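Local coordinates for protein sensor histidine kinase CitA (Klebsiella pneumoniae, PDB 1P0Z) that senses citrate in the periplasm as the receptor kinase of a two-component system and probably activates its partner CitB by phosphorylation, inducing the citrate-fermentation genes, at residues His65-Glu70 / Gly96-Ser101; Ala50-Val55 / Gly122-Gln127; Ile85-Tyr90 / Lys105-Asp110. All blocks are in the same frame, centred on the assembly; numbering follows the deposited sequence. Where two conformers were deposited one is given.

Contact 1: His65-Glu70 / Gly96-Ser101. With FLC (citrate anion), chain K.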
ATOM      1  N   HIS A  65      -7.660   1.236   5.212  1.00 20.86           N
ATOM      2  CA  HIS A  65      -8.111   0.304   4.188  1.00 20.36           C
ATOM      3  C   HIS A  65      -9.387   0.927   3.616  1.00 22.17           C
ATOM      4  O   HIS A  65     -10.067   1.727   4.297  1.00 21.68           O
ATOM      5  CB  HIS A  65      -8.397  -1.079   4.796  1.00 19.70           C
ATOM      6  CG  HIS A  65      -8.579  -2.165   3.779  1.00 19.75           C
ATOM      7  ND1 HIS A  65      -9.774  -2.383   3.112  1.00 20.64           N
ATOM      8  CD2 HIS A  65      -7.724  -3.119   3.341  1.00 20.28           C
ATOM      9  CE1 HIS A  65      -9.643  -3.429   2.313  1.00 21.49           C
ATOM     10  NE2 HIS A  65      -8.411  -3.895   2.432  1.00 20.04           N
ATOM     11  N   VAL A  66      -9.715   0.590   2.381  1.00 21.40           N
ATOM     12  CA  VAL A  66     -10.922   1.156   1.771  1.00 24.02           C
ATOM     13  C   VAL A  66     -12.170   0.655   2.484  1.00 25.47           C
ATOM     14  O   VAL A  66     -13.196   1.338   2.452  1.00 26.13           O
ATOM     15  CB  VAL A  66     -10.998   0.840   0.260  1.00 24.63           C
ATOM     16  CG1 VAL A  66      -9.835   1.545  -0.446  1.00 25.39           C
ATOM     17  CG2 VAL A  66     -10.933  -0.667   0.026  1.00 24.80           C
ATOM     18  N   ASN A  67     -12.072  -0.513   3.115  1.00 24.44           N
ATOM     19  CA  ASN A  67     -13.184  -1.098   3.877  1.00 25.40           C
ATOM     20  C   ASN A  67     -12.863  -0.892   5.347  1.00 25.77           C
ATOM     21  O   ASN A  67     -11.908  -1.444   5.909  1.00 24.73           O
ATOM     22  CB  ASN A  67     -13.364  -2.540   3.446  1.00 26.64           C
ATOM     23  CG  ASN A  67     -13.691  -2.622   1.966  1.00 27.10           C
ATOM     24  OD1 ASN A  67     -14.349  -1.742   1.422  1.00 28.99           O
ATOM     25  ND2 ASN A  67     -13.251  -3.670   1.321  1.00 29.75           N
ATOM     26  N   PRO A  68     -13.682  -0.050   6.001  1.00 26.74           N
ATOM     27  CA  PRO A  68     -13.505   0.300   7.412  1.00 27.54           C
ATOM     28  C   PRO A  68     -13.249  -0.784   8.419  1.00 27.17           C
ATOM     29  O   PRO A  68     -12.442  -0.588   9.353  1.00 27.17           O
ATOM     30  CB  PRO A  68     -14.752   1.146   7.737  1.00 28.53           C
ATOM     31  CG  PRO A  68     -15.742   0.710   6.725  1.00 28.70           C
ATOM     32  CD  PRO A  68     -14.929   0.517   5.462  1.00 27.82           C
ATOM     33  N   ASP A  69     -13.899  -1.927   8.254  1.00 27.62           N
ATOM     34  CA  ASP A  69     -13.707  -2.993   9.232  1.00 28.92           C
ATOM     35  C   ASP A  69     -12.322  -3.621   9.226  1.00 28.12           C
ATOM     36  O   ASP A  69     -11.917  -4.242  10.212  1.00 29.40           O
ATOM     37  CB  ASP A  69     -14.774  -4.085   9.061  1.00 30.97           C
ATOM     38  CG  ASP A  69     -16.192  -3.566   9.324  1.00 33.98           C
ATOM     39  OD1 ASP A  69     -16.338  -2.585  10.086  1.00 35.96           O
ATOM     40  OD2 ASP A  69     -17.161  -4.141   8.777  1.00 35.52           O
ATOM     41  N   GLU A  70     -11.595  -3.466   8.119  1.00 25.63           N
ATOM     42  CA  GLU A  70     -10.257  -4.028   8.005  1.00 24.91           C
ATOM     43  C   GLU A  70      -9.236  -3.224   8.790  1.00 23.25           C
ATOM     44  O   GLU A  70      -8.144  -3.700   9.064  1.00 22.94           O
ATOM     45  CB  GLU A  70      -9.826  -4.068   6.539  1.00 26.66           C
ATOM     46  CG  GLU A  70     -10.787  -4.796   5.643  1.00 30.90           C
ATOM     47  CD  GLU A  70     -10.724  -6.300   5.803  1.00 34.33           C
ATOM     48  OE1 GLU A  70     -10.433  -6.787   6.912  1.00 35.13           O
ATOM     49  OE2 GLU A  70     -10.983  -7.002   4.799  1.00 36.45           O
ATOM     50  N   GLY A  96      -6.468 -10.811  -2.308  1.00 18.62           N
ATOM     51  CA  GLY A  96      -6.867 -10.456  -0.962  1.00 19.40           C
ATOM     52  C   GLY A  96      -8.387 -10.301  -1.019  1.00 20.48           C
ATOM     53  O   GLY A  96      -9.015 -10.695  -2.007  1.00 19.71           O
ATOM     54  N   SER A  97      -8.946  -9.657  -0.001  1.00 19.66           N
ATOM     55  CA  SER A  97     -10.406  -9.489   0.106  1.00 20.41           C
ATOM     56  C   SER A  97     -11.024  -8.792  -1.110  1.00 21.04           C
ATOM     57  O   SER A  97     -12.185  -9.040  -1.480  1.00 19.26           O
ATOM     58  CB  SER A  97     -10.706  -8.714   1.383  1.00 21.91           C
ATOM     59  OG  SER A  97     -10.349  -7.313   1.244  1.00 22.45           O
ATOM     60  N   LEU A  98     -10.243  -7.930  -1.773  1.00 19.62           N
ATOM     61  CA  LEU A  98     -10.741  -7.188  -2.910  1.00 20.59           C
ATOM     62  C   LEU A  98     -10.554  -7.850  -4.271  1.00 20.89           C
ATOM     63  O   LEU A  98     -10.860  -7.248  -5.325  1.00 24.60           O
ATOM     64  CB  LEU A  98     -10.125  -5.777  -2.904  1.00 20.99           C
ATOM     65  CG  LEU A  98     -10.366  -5.004  -1.589  1.00 24.62           C
ATOM     66  CD1 LEU A  98      -9.518  -3.715  -1.528  1.00 26.67           C
ATOM     67  CD2 LEU A  98     -11.825  -4.662  -1.480  1.00 26.77           C
ATOM     68  N   GLY A  99     -10.025  -9.068  -4.282  1.00 19.95           N
ATOM     69  CA  GLY A  99      -9.866  -9.772  -5.539  1.00 19.83           C
ATOM     70  C   GLY A  99      -8.413  -9.859  -6.009  1.00 20.61           C
ATOM     71  O   GLY A  99      -7.549  -9.143  -5.494  1.00 22.08           O
ATOM     72  N   SER A 100      -8.138 -10.731  -6.979  1.00 19.22           N
ATOM     73  CA  SER A 100      -6.787 -10.875  -7.504  1.00 19.22           C
ATOM     74  C   SER A 100      -6.307  -9.517  -8.017  1.00 19.08           C
ATOM     75  O   SER A 100      -6.896  -8.933  -8.939  1.00 19.98           O
ATOM     76  CB  SER A 100      -6.745 -11.927  -8.604  1.00 19.64           C
ATOM     77  OG  SER A 100      -5.401 -12.182  -8.940  1.00 22.60           O
ATOM     78  N   SER A 101      -5.228  -9.024  -7.402  1.00 17.49           N
ATOM     79  CA  SER A 101      -4.734  -7.695  -7.761  1.00 16.80           C
ATOM     80  C   SER A 101      -3.230  -7.594  -7.788  1.00 16.78           C
ATOM     81  O   SER A 101      -2.533  -8.305  -7.072  1.00 16.76           O
ATOM     82  CB  SER A 101      -5.226  -6.678  -6.697  1.00 16.80           C
ATOM     83  OG  SER A 101      -4.830  -7.059  -5.353  1.00 15.90           O
TER
HETATM   84  CAC FLC K1632      -7.288  -6.358  -0.035  1.00 17.29           C
HETATM   85  CA  FLC K1632      -5.987  -5.545  -0.280  1.00 16.40           C
HETATM   86  CB  FLC K1632      -4.751  -6.093   0.581  1.00 18.05           C
HETATM   87  CBC FLC K1632      -4.898  -5.880   2.133  1.00 19.26           C
HETATM   88  CG  FLC K1632      -3.389  -5.462   0.017  1.00 16.42           C
HETATM   89  CGC FLC K1632      -2.066  -5.888   0.691  1.00 19.26           C
HETATM   90  OA1 FLC K1632      -7.792  -6.363   1.075  1.00 19.53           O
HETATM   91  OA2 FLC K1632      -7.670  -7.015  -1.006  1.00 18.55           O
HETATM   92  OB1 FLC K1632      -5.221  -4.770   2.562  1.00 18.73           O
HETATM   93  OB2 FLC K1632      -4.611  -6.847   2.875  1.00 20.79           O
HETATM   94  OG1 FLC K1632      -2.039  -6.902   1.476  1.00 17.49           O
HETATM   95  OG2 FLC K1632      -1.101  -5.201   0.441  1.00 18.57           O
HETATM   96  OHB FLC K1632      -4.574  -7.505   0.402  1.00 20.21           O
HETATM   97  O   HOH W   1     -12.130  -5.771   2.661  1.00 30.76           O
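Two loops face each other with no hydrogen bond directly between them: Gly96-Gly99 forms a type I beta turn closed by Gly99 N to Gly96 O, and 65-70 runs into a short 3-10 turn, with the CA atoms of Asn67 and Leu98 9.4 Å apart. Citrate bridges the gap. His65 has CG anti to the backbone N (chi1 -168°), which aims the ring at the opposite loop. Its NE2-H points almost straight at citrate OA1, 2.9 Å away. On the other side of the ring, Asn67 N donates to His65 ND1 in the ring plane at 3.0 Å. That bond fixes the ring rotation. Glu70 CG lies over one ring face, toward the rim. Ser97 OG also donates to OA1, at 2.7 Å, while Leu98 N from the turn holds the second carboxylate oxygen, OA2, at 2.8 Å. Beside these polar groups, Leu98 CD1 meets Val66 CG2 at 3.7 Å, the two side chains crossing obliquely. Leu98 CD2 meets Asn67 ND2 tip to tip. One water joins the two loops: it accepts from Asn67 ND2 and donates to Glu70 OE2 and Ser97 OG. Arg62, Thr54, Ser120 and Lys105 also hydrogen-bond to the citrate. His65 is an established citrate-binding residue of this periplasmic PAS-like domain. With ND1 accepting and NE2 donating to the carboxylate, the ring is consistent with the neutral tautomer protonated on NE2.

Contact 2: Ala50-Val55 / Gly122-Gln127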
ATOM      1  N   ALA A  50      -5.965   3.691  -9.130  1.00 22.52           N
ATOM      2  CA  ALA A  50      -5.825   2.406  -8.417  1.00 19.89           C
ATOM      3  C   ALA A  50      -7.154   1.958  -7.788  1.00 20.40           C
ATOM      4  O   ALA A  50      -8.032   2.767  -7.410  1.00 21.06           O
ATOM      5  CB  ALA A  50      -4.769   2.523  -7.316  1.00 19.84           C
ATOM      6  N   THR A  51      -7.313   0.651  -7.634  1.00 18.62           N
ATOM      7  CA  THR A  51      -8.515   0.108  -7.003  1.00 19.19           C
ATOM      8  C   THR A  51      -8.540   0.425  -5.516  1.00 20.42           C
ATOM      9  O   THR A  51      -9.605   0.734  -4.939  1.00 21.05           O
ATOM     10  CB  THR A  51      -8.568  -1.428  -7.123  1.00 20.70           C
ATOM     11  OG1 THR A  51      -8.446  -1.787  -8.483  1.00 19.97           O
ATOM     12  CG2 THR A  51      -9.919  -1.970  -6.616  1.00 21.07           C
ATOM     13  N   TYR A  52      -7.371   0.359  -4.885  1.00 18.56           N
ATOM     14  CA  TYR A  52      -7.298   0.592  -3.461  1.00 18.27           C
ATOM     15  C   TYR A  52      -5.910   0.991  -3.009  1.00 18.19           C
ATOM     16  O   TYR A  52      -4.929   0.835  -3.738  1.00 17.82           O
ATOM     17  CB  TYR A  52      -7.704  -0.698  -2.681  1.00 18.19           C
ATOM     18  CG  TYR A  52      -6.777  -1.896  -2.895  1.00 17.58           C
ATOM     19  CD1 TYR A  52      -5.579  -2.018  -2.193  1.00 18.01           C
ATOM     20  CD2 TYR A  52      -7.109  -2.900  -3.815  1.00 19.27           C
ATOM     21  CE1 TYR A  52      -4.717  -3.104  -2.404  1.00 17.65           C
ATOM     22  CE2 TYR A  52      -6.282  -3.994  -4.011  1.00 18.14           C
ATOM     23  CZ  TYR A  52      -5.068  -4.081  -3.297  1.00 18.85           C
ATOM     24  OH  TYR A  52      -4.203  -5.131  -3.483  1.00 20.89           O
ATOM     25  N   ILE A  53      -5.846   1.481  -1.769  1.00 17.48           N
ATOM     26  CA  ILE A  53      -4.570   1.774  -1.137  1.00 17.51           C
ATOM     27  C   ILE A  53      -4.748   1.292   0.298  1.00 18.58           C
ATOM     28  O   ILE A  53      -5.755   1.611   0.941  1.00 19.01           O
ATOM     29  CB  ILE A  53      -4.249   3.290  -1.083  1.00 17.44           C
ATOM     30  CG1 ILE A  53      -4.196   3.844  -2.501  1.00 19.16           C
ATOM     31  CG2 ILE A  53      -2.923   3.497  -0.326  1.00 17.38           C
ATOM     32  CD1 ILE A  53      -3.992   5.371  -2.570  1.00 18.07           C
ATOM     33  N   THR A  54      -3.768   0.539   0.790  1.00 17.50           N
ATOM     34  CA  THR A  54      -3.782   0.056   2.156  1.00 17.57           C
ATOM     35  C   THR A  54      -2.533   0.587   2.853  1.00 18.04           C
ATOM     36  O   THR A  54      -1.450   0.630   2.239  1.00 17.92           O
ATOM     37  CB  THR A  54      -3.707  -1.513   2.203  1.00 18.07           C
ATOM     38  OG1 THR A  54      -4.913  -2.067   1.656  1.00 18.45           O
ATOM     39  CG2 THR A  54      -3.530  -2.014   3.675  1.00 19.55           C
ATOM     40  N   VAL A  55      -2.675   1.003   4.120  1.00 17.57           N
ATOM     41  CA  VAL A  55      -1.520   1.459   4.883  1.00 18.45           C
ATOM     42  C   VAL A  55      -1.461   0.594   6.143  1.00 18.57           C
ATOM     43  O   VAL A  55      -2.493   0.402   6.820  1.00 18.49           O
ATOM     44  CB  VAL A  55      -1.633   2.938   5.333  1.00 18.00           C
ATOM     45  CG1 VAL A  55      -0.371   3.297   6.169  1.00 20.62           C
ATOM     46  CG2 VAL A  55      -1.756   3.867   4.091  1.00 20.16           C
ATOM     47  N   GLY A 122      -2.995  -0.983  -4.977  1.00 16.07           N
ATOM     48  CA  GLY A 122      -3.412  -2.145  -5.749  1.00 15.89           C
ATOM     49  C   GLY A 122      -4.397  -1.898  -6.872  1.00 17.14           C
ATOM     50  O   GLY A 122      -5.221  -0.981  -6.814  1.00 16.40           O
ATOM     51  N   TYR A 123      -4.261  -2.746  -7.900  1.00 16.53           N
ATOM     52  CA  TYR A 123      -5.148  -2.710  -9.077  1.00 16.93           C
ATOM     53  C   TYR A 123      -5.747  -4.103  -9.260  1.00 17.29           C
ATOM     54  O   TYR A 123      -5.024  -5.058  -9.522  1.00 18.33           O
ATOM     55  CB  TYR A 123      -4.380  -2.362 -10.353  1.00 16.95           C
ATOM     56  CG  TYR A 123      -3.944  -0.915 -10.441  1.00 18.59           C
ATOM     57  CD1 TYR A 123      -2.859  -0.445  -9.701  1.00 18.97           C
ATOM     58  CD2 TYR A 123      -4.610  -0.031 -11.285  1.00 19.05           C
ATOM     59  CE1 TYR A 123      -2.431   0.897  -9.802  1.00 19.64           C
ATOM     60  CE2 TYR A 123      -4.208   1.313 -11.398  1.00 18.84           C
ATOM     61  CZ  TYR A 123      -3.113   1.762 -10.642  1.00 20.27           C
ATOM     62  OH  TYR A 123      -2.766   3.078 -10.737  1.00 19.64           O
ATOM     63  N   THR A 124      -7.055  -4.260  -9.075  0.59 17.21           N
ATOM     64  CA  THR A 124      -7.649  -5.589  -9.243  0.59 18.75           C
ATOM     65  C   THR A 124      -7.727  -5.893 -10.747  0.59 19.19           C
ATOM     66  O   THR A 124      -8.337  -5.159 -11.522  0.59 19.90           O
ATOM     67  CB  THR A 124      -9.037  -5.644  -8.589  0.59 18.84           C
ATOM     68  OG1 THR A 124      -8.864  -5.529  -7.174  0.59 19.25           O
ATOM     69  CG2 THR A 124      -9.767  -6.974  -8.941  0.59 17.54           C
ATOM     70  N   ILE A 125      -7.135  -7.012 -11.120  1.00 19.78           N
ATOM     71  CA  ILE A 125      -6.970  -7.389 -12.496  1.00 22.97           C
ATOM     72  C   ILE A 125      -8.203  -7.498 -13.351  1.00 24.24           C
ATOM     73  O   ILE A 125      -8.222  -7.020 -14.504  1.00 22.72           O
ATOM     74  CB  ILE A 125      -6.073  -8.666 -12.559  1.00 24.94           C
ATOM     75  CG1 ILE A 125      -4.646  -8.271 -12.090  1.00 25.25           C
ATOM     76  CG2 ILE A 125      -5.935  -9.160 -13.995  1.00 26.08           C
ATOM     77  CD1 ILE A 125      -3.714  -9.454 -11.801  1.00 28.07           C
ATOM     78  N   GLU A 126      -9.242  -8.060 -12.786  1.00 24.76           N
ATOM     79  CA  GLU A 126     -10.431  -8.229 -13.564  1.00 28.17           C
ATOM     80  C   GLU A 126     -11.030  -6.900 -13.953  1.00 29.23           C
ATOM     81  O   GLU A 126     -11.746  -6.843 -14.953  1.00 29.90           O
ATOM     82  CB  GLU A 126     -11.426  -9.115 -12.794  1.00 29.97           C
ATOM     83  CG  GLU A 126     -12.901  -8.739 -12.924  1.00 36.32           C
ATOM     84  CD  GLU A 126     -13.313  -7.702 -11.880  1.00 39.70           C
ATOM     85  OE1 GLU A 126     -13.175  -7.965 -10.663  1.00 42.80           O
ATOM     86  OE2 GLU A 126     -13.774  -6.618 -12.271  1.00 40.71           O
ATOM     87  N   GLN A 127     -10.738  -5.839 -13.195  1.00 28.02           N
ATOM     88  CA  GLN A 127     -11.277  -4.515 -13.462  1.00 29.58           C
ATOM     89  C   GLN A 127     -10.423  -3.636 -14.398  1.00 28.44           C
ATOM     90  O   GLN A 127     -10.780  -2.506 -14.700  1.00 28.47           O
ATOM     91  CB  GLN A 127     -11.501  -3.784 -12.141  1.00 32.12           C
ATOM     92  CG  GLN A 127     -12.569  -4.400 -11.229  1.00 35.81           C
ATOM     93  CD  GLN A 127     -12.491  -3.842  -9.808  1.00 37.37           C
ATOM     94  OE1 GLN A 127     -12.366  -2.631  -9.606  1.00 39.50           O
ATOM     95  NE2 GLN A 127     -12.562  -4.726  -8.821  1.00 38.86           N
TER
HETATM   96  O   HOH W   2     -10.313  -1.130 -10.195  1.00 32.96           O
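Gly122 lies at the tight centre of this contact, pressed against the ring of Tyr52. Its CA sits over one ring face, 3.8 Å from the Tyr52 centroid, in a CH-pi contact. Having no side chain, Gly122 lets the ring lie flat on its backbone. Tyr52 CG takes the crowded position between backbone N and carbonyl carbon (chi1 64°), and this folds the ring across the neighbouring strand. Its hydroxyl is hydrogen-bonded to Ser101. Gly122 N gives a nearly straight bond to Tyr52 O at 2.9 Å. Gly122 O takes Tyr52 N at 3.2 Å and, more weakly, Thr51 N. Thr51 and Tyr52 thus both face one residue, a classic beta bulge where antiparallel strands 52-57 and 115-124 pair in the central sheet of the PAS-like domain. Thr51 OG1, beside its own backbone N, accepts a straight bond from Thr124 N at 2.9 Å. The Tyr123 ring receives Ala50 CA over one face, 3.7 Å from its centroid, and its OH bonds to Asp49 and Gln15. Toward Gln127 the packing loosens. This residue is exposed and meets Thr51 chiefly through water: one molecule lies 2.6 Å from Thr51 OG1 and donates to Gln127 OE1.

Contact 3: Ile85-Tyr90 / Lys105-Asp110. With NA (sodium ion), chain L.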
ATOM      1  N   ILE A  85      10.085  -6.182   6.800  1.00 22.60           N
ATOM      2  CA  ILE A  85      11.292  -6.676   7.441  1.00 24.18           C
ATOM      3  C   ILE A  85      12.566  -6.238   6.761  1.00 24.34           C
ATOM      4  O   ILE A  85      13.535  -5.834   7.448  1.00 24.23           O
ATOM      5  CB  ILE A  85      11.254  -8.232   7.501  1.00 25.05           C
ATOM      6  CG1 ILE A  85      10.037  -8.680   8.312  1.00 26.27           C
ATOM      7  CG2 ILE A  85      12.545  -8.774   8.118  1.00 26.92           C
ATOM      8  CD1 ILE A  85       9.825 -10.182   8.243  1.00 29.58           C
ATOM      9  N   ASN A  86      12.575  -6.272   5.416  1.00 21.59           N
ATOM     10  CA  ASN A  86      13.765  -5.956   4.665  1.00 22.33           C
ATOM     11  C   ASN A  86      13.777  -4.638   3.888  1.00 20.86           C
ATOM     12  O   ASN A  86      14.710  -4.345   3.154  1.00 21.02           O
ATOM     13  CB  ASN A  86      14.090  -7.157   3.770  1.00 23.01           C
ATOM     14  CG  ASN A  86      14.500  -8.357   4.598  1.00 24.15           C
ATOM     15  OD1 ASN A  86      15.281  -8.190   5.545  1.00 26.48           O
ATOM     16  ND2 ASN A  86      13.989  -9.562   4.280  1.00 23.73           N
ATOM     17  N   ALA A  87      12.746  -3.829   4.111  1.00 20.95           N
ATOM     18  CA  ALA A  87      12.630  -2.508   3.512  1.00 20.11           C
ATOM     19  C   ALA A  87      12.705  -2.482   1.989  1.00 20.70           C
ATOM     20  O   ALA A  87      13.163  -1.497   1.390  1.00 21.36           O
ATOM     21  CB  ALA A  87      13.683  -1.536   4.127  1.00 21.38           C
ATOM     22  N   LYS A  88      12.215  -3.555   1.372  1.00 18.91           N
ATOM     23  CA  LYS A  88      12.186  -3.649  -0.090  1.00 19.24           C
ATOM     24  C   LYS A  88      10.899  -3.040  -0.668  1.00 18.98           C
ATOM     25  O   LYS A  88       9.841  -3.079  -0.018  1.00 18.55           O
ATOM     26  CB  LYS A  88      12.236  -5.114  -0.526  1.00 20.15           C
ATOM     27  CG  LYS A  88      13.465  -5.851  -0.037  1.00 22.08           C
ATOM     28  CD  LYS A  88      14.769  -5.357  -0.638  1.00 22.60           C
ATOM     29  CE  LYS A  88      15.918  -6.358  -0.306  1.00 24.45           C
ATOM     30  NZ  LYS A  88      17.199  -5.920  -0.926  1.00 25.71           N
ATOM     31  N   SER A  89      11.019  -2.489  -1.887  1.00 17.86           N
ATOM     32  CA  SER A  89       9.844  -1.971  -2.627  1.00 18.61           C
ATOM     33  C   SER A  89       9.703  -2.902  -3.835  1.00 17.64           C
ATOM     34  O   SER A  89      10.695  -3.226  -4.505  1.00 19.54           O
ATOM     35  CB  SER A  89      10.055  -0.523  -3.071  1.00 17.99           C
ATOM     36  OG  SER A  89      10.120   0.347  -1.919  1.00 19.07           O
ATOM     37  N   TYR A  90       8.487  -3.331  -4.142  1.00 17.23           N
ATOM     38  CA  TYR A  90       8.325  -4.324  -5.214  1.00 17.18           C
ATOM     39  C   TYR A  90       6.863  -4.461  -5.667  1.00 17.26           C
ATOM     40  O   TYR A  90       5.960  -3.907  -5.042  1.00 17.61           O
ATOM     41  CB  TYR A  90       8.767  -5.704  -4.689  1.00 17.19           C
ATOM     42  CG  TYR A  90       8.133  -6.074  -3.345  1.00 18.10           C
ATOM     43  CD1 TYR A  90       8.694  -5.624  -2.144  1.00 18.17           C
ATOM     44  CD2 TYR A  90       6.928  -6.809  -3.264  1.00 18.72           C
ATOM     45  CE1 TYR A  90       8.087  -5.871  -0.917  1.00 19.35           C
ATOM     46  CE2 TYR A  90       6.315  -7.064  -2.010  1.00 18.90           C
ATOM     47  CZ  TYR A  90       6.900  -6.588  -0.836  1.00 19.24           C
ATOM     48  OH  TYR A  90       6.324  -6.818   0.427  1.00 21.28           O
ATOM     49  N   LYS A 105       4.225  -2.261  -3.432  1.00 16.48           N
ATOM     50  CA  LYS A 105       4.434  -2.153  -1.988  1.00 16.71           C
ATOM     51  C   LYS A 105       5.720  -1.439  -1.703  1.00 16.41           C
ATOM     52  O   LYS A 105       6.694  -1.616  -2.427  1.00 16.74           O
ATOM     53  CB  LYS A 105       4.539  -3.535  -1.369  1.00 18.78           C
ATOM     54  CG  LYS A 105       3.359  -4.495  -1.729  1.00 21.13           C
ATOM     55  CD  LYS A 105       2.725  -5.027  -0.448  1.00 22.18           C
ATOM     56  CE  LYS A 105       1.841  -6.176  -0.744  1.00 22.78           C
ATOM     57  NZ  LYS A 105       1.189  -6.579   0.529  1.00 22.85           N
ATOM     58  N   SER A 106       5.709  -0.605  -0.654  1.00 15.48           N
ATOM     59  CA  SER A 106       6.957   0.104  -0.298  1.00 16.23           C
ATOM     60  C   SER A 106       6.861   0.394   1.199  1.00 17.49           C
ATOM     61  O   SER A 106       5.783   0.738   1.711  1.00 17.79           O
ATOM     62  CB  SER A 106       7.039   1.432  -1.086  1.00 17.40           C
ATOM     63  OG  SER A 106       8.306   2.059  -0.847  1.00 16.74           O
ATOM     64  N   PRO A 107       8.000   0.319   1.919  1.00 16.91           N
ATOM     65  CA  PRO A 107       7.943   0.587   3.363  1.00 18.15           C
ATOM     66  C   PRO A 107       7.841   2.084   3.627  1.00 18.12           C
ATOM     67  O   PRO A 107       8.239   2.910   2.782  1.00 18.21           O
ATOM     68  CB  PRO A 107       9.307   0.078   3.871  1.00 18.59           C
ATOM     69  CG  PRO A 107      10.243   0.290   2.683  1.00 19.45           C
ATOM     70  CD  PRO A 107       9.342  -0.082   1.472  1.00 18.23           C
ATOM     71  N   ILE A 108       7.240   2.440   4.747  0.66 18.14           N
ATOM     72  CA  ILE A 108       7.204   3.838   5.201  0.66 18.09           C
ATOM     73  C   ILE A 108       8.339   3.805   6.245  0.66 19.53           C
ATOM     74  O   ILE A 108       8.333   2.945   7.129  0.66 17.33           O
ATOM     75  CB  ILE A 108       5.899   4.181   5.934  0.66 18.17           C
ATOM     76  CG1 ILE A 108       4.683   3.844   5.065  0.66 16.76           C
ATOM     77  CG2 ILE A 108       5.919   5.661   6.315  0.66 17.71           C
ATOM     78  CD1 ILE A 108       3.338   4.041   5.799  0.66 13.68           C
ATOM     79  N   GLN A 109       9.295   4.728   6.135  1.00 19.89           N
ATOM     80  CA  GLN A 109      10.480   4.762   7.016  1.00 20.46           C
ATOM     81  C   GLN A 109      10.662   6.070   7.753  1.00 22.80           C
ATOM     82  O   GLN A 109      10.315   7.118   7.222  1.00 21.95           O
ATOM     83  CB  GLN A 109      11.724   4.503   6.174  1.00 22.67           C
ATOM     84  CG  GLN A 109      11.819   3.061   5.693  1.00 23.17           C
ATOM     85  CD  GLN A 109      12.806   2.900   4.570  1.00 25.02           C
ATOM     86  OE1 GLN A 109      12.543   3.310   3.433  1.00 25.69           O
ATOM     87  NE2 GLN A 109      13.971   2.310   4.873  1.00 26.26           N
ATOM     88  N   ASP A 110      11.194   6.012   8.978  1.00 23.34           N
ATOM     89  CA  ASP A 110      11.481   7.280   9.659  1.00 25.47           C
ATOM     90  C   ASP A 110      12.797   7.848   9.093  1.00 26.57           C
ATOM     91  O   ASP A 110      13.416   7.255   8.201  1.00 25.26           O
ATOM     92  CB  ASP A 110      11.535   7.130  11.202  1.00 26.50           C
ATOM     93  CG  ASP A 110      12.652   6.235  11.701  1.00 28.29           C
ATOM     94  OD1 ASP A 110      13.672   6.017  11.020  1.00 29.20           O
ATOM     95  OD2 ASP A 110      12.508   5.752  12.857  1.00 31.83           O
TER
HETATM   96 NA    NA L1633       9.076   3.736   0.711  1.00 19.11          NA
HETATM   97  O   HOH W   3      10.470   5.101   2.246  1.00 24.93           O
HETATM   98  O   HOH W   4      11.315   2.734   0.175  1.00 22.98           O
HETATM   99  O   HOH W   5       9.559   5.410  -0.900  1.00 20.21           O
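Tyr90 lays its ring across the aliphatic start of Lys105, with Lys105 CB over one face, 4.2 Å from the ring centroid and displaced toward the rim. Tyr90 CG stands in the crowded position between backbone N and carbonyl carbon (chi1 50°), which turns the ring over the adjacent strand. Its OH is hydrogen-bonded to Asp79 O. The lysine chain bends at chi2 (-125°) and leads NZ away to a salt bridge with Asp79 and a hydrogen bond to citrate. Asp79 may therefore temper the charge that Lys105 brings to the ligand. The backbones of Tyr90 and Lys105 form an antiparallel hydrogen-bonded pair. Tyr90 N donates to Lys105 O at 3.0 Å, in the carbonyl plane, and Lys105 N returns a bond to Tyr90 O at 2.9 Å. Next along the strand, Ser106 OG is anti to its backbone N (chi1 -174°) and meets Ser89 OG in a 2.7 Å hydrogen bond. The same Ser106 oxygen binds sodium at 2.4 Å, so Ser89 is a second-shell partner of the metal. Pro107 turns its ring to the other segment; its CD lies 3.4 Å from Lys88 O. Pro107 O, Ser20 and three waters complete the sodium shell; one of these waters donates to Gln109 OE1. This is the edge pairing of an antiparallel PAS-type sheet, with the citrate pocket at Lys105 and a sodium site just beyond.

All three contacts belong to one antiparallel five-stranded sheet and the loops at its ends. Contact 2 pairs strands 52-57 and 115-124, and contact 3 pairs the edge strand 90-96 with 101-109. Along the chain, contacts 1 and 3 both fall between the two segments of contact 2, and their own segments alternate. The centres of contacts 1 and 2 are 9 Å apart. They touch where Leu98 packs on Tyr52 and where Ser100 O meets Ile125 N, a probable hydrogen bond. Contact 3 lies across the chain's centre, about 18 Å from contact 2 and 20 Å from contact 1. Citrate joins the distant pair: contacts 1 and 3 contribute His65 and Lys105 to one pocket.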